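Local structure of polycyclic ketone monooxygenase (Myceliophthora thermophila, 5MQ6) at residues Leu92-Leu97 / Asp107-Val112. The protein uses FAD and NADPH to insert one oxygen atom beside the carbonyl of ketones, polycyclic ones especially, giving esters or lactones. Sequence-based numbering, arbitrary orientation.
Sequences LYAVRL and DDILMV
I109 and M111 of strand 109-112 reach across to A94 and L97 on helix 88-99; the side chains meet through apolar groups, and no hydrogen bond joins the two segments. Most of the work falls to one methyl group. CD1 of I109 lies 4.2 Å from CB of A94 and 4.1 Å from CD1 of L97, so it sits where those two residues, one helical turn apart, both present a carbon to it. The extended ethyl branch explains the reach: CG1 stands beside the backbone N (chi1 -68°) and chi2 is trans, which carries CD1 over to the helix, within 4.0 Å of the carbonyl O of A94. That is packing against the backbone, since a methyl carbon offers this oxygen no conventional hydrogen bond. The L97 and I109 side chains meet at an angle, methyl to methyl.

Two residues further along the strand, M111 brings sulfur to the same alanine, with SD 4.1 Å from A94 CB. CG beside the backbone N (chi1 -53°) and an anti chi2 carry SD there; the bend at chi3 then sets CE 4.2 Å from A94 CB. A94 is thus touched by both strand residues. The axes of segments 92-97 and 109-112 approach to 10.2 Å, nearly antiparallel at 173°, a closeness consistent with the small A94 side chain.

All four touching residues are buried. L97 also packs on F81 of strand 78-84 and L220 of strand 218-221. Strand 78-84, helix 88-99 and strand 109-112 make up a beta-alpha-beta unit, its two strands parallel neighbours; FAD-binding G89 and D113 flank it, and a GxGxxG-like sequence (G85, G87, G90) runs from the turn into the helix start, consistent with a Rossmann-type dinucleotide-binding motif.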
ATOM      1  N   LEU A  92      -5.065  14.550  -0.461  1.00 17.88           N
ATOM      2  CA  LEU A  92      -5.036  15.059   0.894  1.00 18.71           C
ATOM      3  C   LEU A  92      -4.009  16.141   1.095  1.00 17.47           C
ATOM      4  O   LEU A  92      -4.276  17.159   1.771  1.00 20.00           O
ATOM      5  CB  LEU A  92      -4.771  13.924   1.863  1.00 20.33           C
ATOM      6  CG  LEU A  92      -6.045  13.228   2.243  1.00 24.00           C
ATOM      7  CD1 LEU A  92      -5.682  11.857   2.952  1.00 26.53           C
ATOM      8  CD2 LEU A  92      -6.888  14.168   3.175  1.00 24.60           C
ATOM      9  N   TYR A  93      -2.857  15.992   0.516  1.00 15.43           N
ATOM     10  CA  TYR A  93      -1.855  17.087   0.648  1.00 18.14           C
ATOM     11  C   TYR A  93      -2.406  18.367  -0.008  1.00 17.49           C
ATOM     12  O   TYR A  93      -2.295  19.489   0.544  1.00 16.97           O
ATOM     13  CB  TYR A  93      -0.564  16.769  -0.133  1.00 19.85           C
ATOM     14  CG  TYR A  93       0.606  16.025   0.490  1.00 21.05           C
ATOM     15  CD1 TYR A  93       1.130  16.329   1.750  1.00 18.89           C
ATOM     16  CD2 TYR A  93       1.289  15.105  -0.285  1.00 23.13           C
ATOM     17  CE1 TYR A  93       2.225  15.678   2.251  1.00 18.56           C
ATOM     18  CE2 TYR A  93       2.443  14.480   0.158  1.00 20.18           C
ATOM     19  CZ  TYR A  93       2.933  14.786   1.416  1.00 19.89           C
ATOM     20  OH  TYR A  93       4.074  14.137   1.746  1.00 23.05           O
ATOM     21  N   ALA A  94      -2.991  18.204  -1.195  1.00 16.45           N
ATOM     22  CA  ALA A  94      -3.471  19.357  -1.945  1.00 17.30           C
ATOM     23  C   ALA A  94      -4.606  20.064  -1.213  1.00 19.03           C
ATOM     24  O   ALA A  94      -4.583  21.325  -1.019  1.00 16.33           O
ATOM     25  CB  ALA A  94      -3.972  18.938  -3.328  1.00 18.66           C
ATOM     26  N   VAL A  95      -5.585  19.275  -0.793  1.00 19.25           N
ATOM     27  CA  VAL A  95      -6.663  19.826  -0.001  1.00 21.24           C
ATOM     28  C   VAL A  95      -6.140  20.520   1.295  1.00 20.85           C
ATOM     29  O   VAL A  95      -6.555  21.634   1.627  1.00 23.30           O
ATOM     30  CB  VAL A  95      -7.694  18.743   0.373  1.00 21.73           C
ATOM     31  CG1 VAL A  95      -8.701  19.308   1.375  1.00 23.73           C
ATOM     32  CG2 VAL A  95      -8.474  18.270  -0.855  1.00 23.30           C
ATOM     33  N   ARG A  96      -5.209  19.903   2.000  1.00 18.01           N
ATOM     34  CA  ARG A  96      -4.730  20.455   3.224  1.00 19.06           C
ATOM     35  C   ARG A  96      -3.969  21.767   2.976  1.00 16.68           C
ATOM     36  O   ARG A  96      -4.099  22.714   3.746  1.00 18.31           O
ATOM     37  CB  ARG A  96      -3.829  19.470   4.002  1.00 22.78           C
ATOM     38  CG  ARG A  96      -4.462  18.705   5.147  1.00 27.75           C
ATOM     39  CD  ARG A  96      -5.357  17.596   4.729  1.00 27.77           C
ATOM     40  NE  ARG A  96      -6.128  17.032   5.821  1.00 26.71           N
ATOM     41  CZ  ARG A  96      -5.790  16.004   6.589  1.00 25.85           C
ATOM     42  NH1 ARG A  96      -4.675  15.322   6.445  1.00 31.32           N
ATOM     43  NH2 ARG A  96      -6.617  15.668   7.526  1.00 27.36           N
ATOM     44  N   LEU A  97      -3.143  21.820   1.942  1.00 16.26           N
ATOM     45  CA  LEU A  97      -2.458  23.051   1.590  1.00 16.86           C
ATOM     46  C   LEU A  97      -3.471  24.185   1.286  1.00 18.29           C
ATOM     47  O   LEU A  97      -3.344  25.332   1.774  1.00 18.04           O
ATOM     48  CB  LEU A  97      -1.584  22.831   0.430  1.00 16.18           C
ATOM     49  CG  LEU A  97      -0.301  22.001   0.572  1.00 16.60           C
ATOM     50  CD1 LEU A  97       0.260  21.845  -0.832  1.00 18.04           C
ATOM     51  CD2 LEU A  97       0.775  22.639   1.486  1.00 17.69           C
ATOM     52  N   ASP A 107      -0.240  29.130  -9.702  1.00 26.17           N
ATOM     53  CA  ASP A 107       0.893  28.183  -9.803  1.00 28.35           C
ATOM     54  C   ASP A 107       1.438  27.630  -8.484  1.00 22.60           C
ATOM     55  O   ASP A 107       2.617  27.233  -8.406  1.00 21.71           O
ATOM     56  CB  ASP A 107       2.069  28.873 -10.472  1.00 35.16           C
ATOM     57  CG  ASP A 107       1.690  29.506 -11.790  1.00 43.21           C
ATOM     58  OD1 ASP A 107       0.868  28.885 -12.513  1.00 44.77           O
ATOM     59  OD2 ASP A 107       2.213  30.629 -12.056  1.00 51.50           O
ATOM     60  N   ASP A 108       0.616  27.664  -7.440  1.00 19.42           N
ATOM     61  CA  ASP A 108       1.032  27.176  -6.165  1.00 18.77           C
ATOM     62  C   ASP A 108       1.118  25.647  -6.058  1.00 19.13           C
ATOM     63  O   ASP A 108       1.796  25.160  -5.205  1.00 20.67           O
ATOM     64  CB  ASP A 108       0.165  27.741  -5.082  1.00 18.75           C
ATOM     65  CG  ASP A 108       0.464  29.193  -4.798  1.00 22.11           C
ATOM     66  OD1 ASP A 108       1.472  29.717  -5.331  1.00 20.89           O
ATOM     67  OD2 ASP A 108      -0.295  29.811  -4.014  1.00 22.82           O
ATOM     68  N   ILE A 109       0.394  24.918  -6.899  1.00 19.25           N
ATOM     69  CA  ILE A 109       0.351  23.459  -6.887  1.00 19.98           C
ATOM     70  C   ILE A 109       0.468  22.909  -8.280  1.00 19.85           C
ATOM     71  O   ILE A 109      -0.287  23.314  -9.151  1.00 22.13           O
ATOM     72  CB  ILE A 109      -0.946  22.913  -6.249  1.00 22.16           C
ATOM     73  CG1 ILE A 109      -0.957  23.234  -4.721  1.00 22.85           C
ATOM     74  CG2 ILE A 109      -1.062  21.357  -6.509  1.00 22.00           C
ATOM     75  CD1 ILE A 109      -2.194  22.704  -3.970  1.00 23.59           C
ATOM     76  N   LEU A 110       1.382  21.934  -8.462  1.00 17.95           N
ATOM     77  CA  LEU A 110       1.350  20.996  -9.534  1.00 18.15           C
ATOM     78  C   LEU A 110       1.429  19.625  -8.951  1.00 17.72           C
ATOM     79  O   LEU A 110       2.390  19.298  -8.275  1.00 19.21           O
ATOM     80  CB  LEU A 110       2.445  21.225 -10.597  1.00 17.34           C
ATOM     81  CG  LEU A 110       2.310  20.270 -11.813  1.00 16.95           C
ATOM     82  CD1 LEU A 110       1.131  20.659 -12.676  1.00 19.00           C
ATOM     83  CD2 LEU A 110       3.569  20.241 -12.664  1.00 18.98           C
ATOM     84  N   MET A 111       0.425  18.827  -9.269  1.00 16.02           N
ATOM     85  CA  MET A 111       0.404  17.409  -8.903  1.00 19.45           C
ATOM     86  C   MET A 111       0.898  16.664 -10.119  1.00 20.30           C
ATOM     87  O   MET A 111       0.487  17.005 -11.261  1.00 20.73           O
ATOM     88  CB  MET A 111      -1.002  16.920  -8.493  1.00 19.84           C
ATOM     89  CG  MET A 111      -1.649  17.799  -7.392  1.00 20.70           C
ATOM     90  SD  MET A 111      -3.345  17.263  -7.024  1.00 22.79           S
ATOM     91  CE  MET A 111      -2.929  15.839  -6.034  1.00 21.14           C
ATOM     92  N   VAL A 112       1.791  15.701  -9.886  1.00 15.58           N
ATOM     93  CA  VAL A 112       2.391  14.919 -10.967  1.00 17.60           C
ATOM     94  C   VAL A 112       2.190  13.458 -10.693  1.00 18.94           C
ATOM     95  O   VAL A 112       2.475  12.953  -9.589  1.00 19.21           O
ATOM     96  CB  VAL A 112       3.906  15.230 -11.136  1.00 19.28           C
ATOM     97  CG1 VAL A 112       4.542  14.549 -12.364  1.00 17.88           C
ATOM     98  CG2 VAL A 112       4.068  16.743 -11.265  1.00 19.29           C
TER